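Local coordinates for uncharacterized protein (Pseudomonas syringae pv. tomato, PDB 3K4I), which is of unknown function but belongs to the RraA-like, aldolase-related family and forms an assembly of three chains, at residues Thr59-Pro64 and Val156-Asp161. Sequence-based numbering, arbitrary orientation.
Sequences TVQYQP and VPLVID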
loop_
_atom_site.group_PDB
_atom_site.type_symbol
_atom_site.label_atom_id
_atom_site.label_comp_id
_atom_site.label_asym_id
_atom_site.label_seq_id
_atom_site.Cartn_x
_atom_site.Cartn_y
_atom_site.Cartn_z
ATOM N N THR C 59 -9.878 16.866 16.694
ATOM C CA THR C 59 -10.100 15.439 16.970
ATOM C C THR C 59 -11.555 15.020 16.811
ATOM O O THR C 59 -12.491 15.781 17.108
ATOM C CB THR C 59 -9.611 15.065 18.375
ATOM O OG1 THR C 59 -10.203 15.937 19.352
ATOM C CG2 THR C 59 -8.095 15.188 18.481
ATOM N N VAL C 60 -11.749 13.797 16.343
ATOM C CA VAL C 60 -13.098 13.260 16.134
ATOM C C VAL C 60 -13.059 11.843 16.685
ATOM O O VAL C 60 -12.192 11.053 16.285
ATOM C CB VAL C 60 -13.408 13.179 14.618
ATOM C CG1 VAL C 60 -14.844 12.692 14.401
ATOM C CG2 VAL C 60 -13.166 14.548 13.942
ATOM N N GLN C 61 -13.982 11.520 17.597
ATOM C CA GLN C 61 -14.081 10.182 18.194
ATOM C C GLN C 61 -15.425 9.536 17.846
ATOM O O GLN C 61 -16.479 10.147 18.075
ATOM C CB GLN C 61 -13.939 10.279 19.716
ATOM C CG GLN C 61 -14.140 8.921 20.438
ATOM C CD GLN C 61 -13.010 7.977 20.103
ATOM O OE1 GLN C 61 -13.221 6.884 19.504
ATOM N NE2 GLN C 61 -11.802 8.393 20.417
ATOM N N TYR C 62 -15.379 8.309 17.312
ATOM C CA TYR C 62 -16.575 7.522 16.938
ATOM C C TYR C 62 -16.843 6.475 18.021
ATOM O O TYR C 62 -16.017 6.275 18.919
ATOM C CB TYR C 62 -16.400 6.821 15.574
ATOM C CG TYR C 62 -16.450 7.809 14.429
ATOM C CD1 TYR C 62 -17.638 8.058 13.737
ATOM C CD2 TYR C 62 -15.307 8.485 14.056
ATOM C CE1 TYR C 62 -17.696 8.998 12.704
ATOM C CE2 TYR C 62 -15.339 9.421 13.018
ATOM C CZ TYR C 62 -16.553 9.663 12.360
ATOM O OH TYR C 62 -16.560 10.575 11.332
ATOM N N GLN C 63 -18.030 5.884 17.961
ATOM C CA GLN C 63 -18.465 4.867 18.935
ATOM C C GLN C 63 -19.470 3.945 18.257
ATOM O O GLN C 63 -19.961 4.246 17.171
ATOM C CB GLN C 63 -19.089 5.534 20.166
ATOM C CG GLN C 63 -20.449 6.213 19.865
ATOM C CD GLN C 63 -21.042 7.004 21.020
ATOM O OE1 GLN C 63 -21.888 7.862 20.794
ATOM N NE2 GLN C 63 -20.636 6.702 22.251
ATOM N N PRO C 64 -19.810 2.833 18.909
ATOM C CA PRO C 64 -20.845 2.005 18.295
ATOM C C PRO C 64 -22.167 2.738 18.072
ATOM O O PRO C 64 -22.539 3.633 18.851
ATOM C CB PRO C 64 -21.030 0.853 19.315
ATOM C CG PRO C 64 -19.676 0.766 19.980
ATOM C CD PRO C 64 -19.218 2.205 20.104
ATOM N N VAL C 156 -12.028 16.107 21.729
ATOM C CA VAL C 156 -11.682 15.369 22.926
ATOM C C VAL C 156 -10.332 14.665 22.719
ATOM O O VAL C 156 -9.944 14.419 21.588
ATOM C CB VAL C 156 -12.731 14.267 23.216
ATOM C CG1 VAL C 156 -14.042 14.885 23.719
ATOM C CG2 VAL C 156 -12.986 13.415 21.992
ATOM N N PRO C 157 -9.620 14.328 23.808
ATOM C CA PRO C 157 -8.385 13.552 23.644
ATOM C C PRO C 157 -8.648 12.219 22.940
ATOM O O PRO C 157 -9.646 11.556 23.252
ATOM C CB PRO C 157 -7.931 13.281 25.092
ATOM C CG PRO C 157 -8.657 14.266 25.921
ATOM C CD PRO C 157 -9.919 14.605 25.224
ATOM N N LEU C 158 -7.773 11.843 22.000
ATOM C CA LEU C 158 -7.806 10.506 21.394
ATOM C C LEU C 158 -6.600 9.704 21.857
ATOM O O LEU C 158 -5.545 10.268 22.139
ATOM C CB LEU C 158 -7.733 10.576 19.875
ATOM C CG LEU C 158 -8.699 11.533 19.201
ATOM C CD1 LEU C 158 -8.430 11.524 17.714
ATOM C CD2 LEU C 158 -10.171 11.263 19.523
ATOM N N VAL C 159 -6.749 8.384 21.929
ATOM C CA VAL C 159 -5.569 7.584 22.159
ATOM C C VAL C 159 -5.484 6.550 21.033
ATOM O O VAL C 159 -6.365 5.700 20.882
ATOM C CB VAL C 159 -5.533 6.959 23.554
ATOM C CG1 VAL C 159 -4.198 6.239 23.752
ATOM C CG2 VAL C 159 -5.703 8.037 24.633
ATOM N N ILE C 160 -4.442 6.659 20.217
ATOM C CA ILE C 160 -4.276 5.774 19.046
ATOM C C ILE C 160 -2.981 5.000 19.255
ATOM O O ILE C 160 -1.928 5.593 19.335
ATOM C CB ILE C 160 -4.223 6.588 17.729
ATOM C CG1 ILE C 160 -5.568 7.288 17.464
ATOM C CG2 ILE C 160 -3.813 5.716 16.522
ATOM C CD1 ILE C 160 -5.514 8.316 16.342
ATOM N N ASP C 161 -3.072 3.677 19.349
ATOM C CA ASP C 161 -1.877 2.850 19.597
ATOM C C ASP C 161 -1.066 3.363 20.826
ATOM O O ASP C 161 0.157 3.403 20.777
ATOM C CB ASP C 161 -0.950 2.805 18.345
ATOM C CG ASP C 161 -1.641 2.268 17.073
ATOM O OD1 ASP C 161 -1.574 2.936 15.991
ATOM O OD2 ASP C 161 -2.228 1.173 17.136
#
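T59 and L158 meet where strand 59-63 crosses the short strand 158-160, the two axes 8.6 Å apart at their closest and inclined at 76°, with V156 as the nearest backbone neighbour of T59. The OG1 hydroxyl of T59 donates a hydrogen bond of 2.7 Å to the carbonyl O of V156, coming in obliquely and tilted 29° from the carbonyl plane. With OG1 set between the backbone N and the carbonyl carbon of its own residue (chi1 53°), the hydroxyl is turned to the carbonyl of V156 while CG2, beside the backbone N, is turned to L158. CB and CG2 of T59 also pack against L158: CB lies 3.7 Å from CG of L158, and CG2 is 3.8 Å from CD1 of L158, as the two side chains pass in opposite directions. This contact joins the mixed sheet of this RraA-like fold to the two-stranded antiparallel sheet formed by 158-160 and 163-165, on the side to which T59 and Q61 point, V60 turning the other way. The second methyl of L158, CD2, reaches the backbone of the larger sheet, 3.8 Å from the carbonyl O of V60. CD2 of L158 also lies 3.9 Å from CB of Q61. CG2 of V156 touches that same CB of Q61 at 4.0 Å. I165 of the small sheet adds a further contact to T59, and V88 of strand 85-90 touches L158.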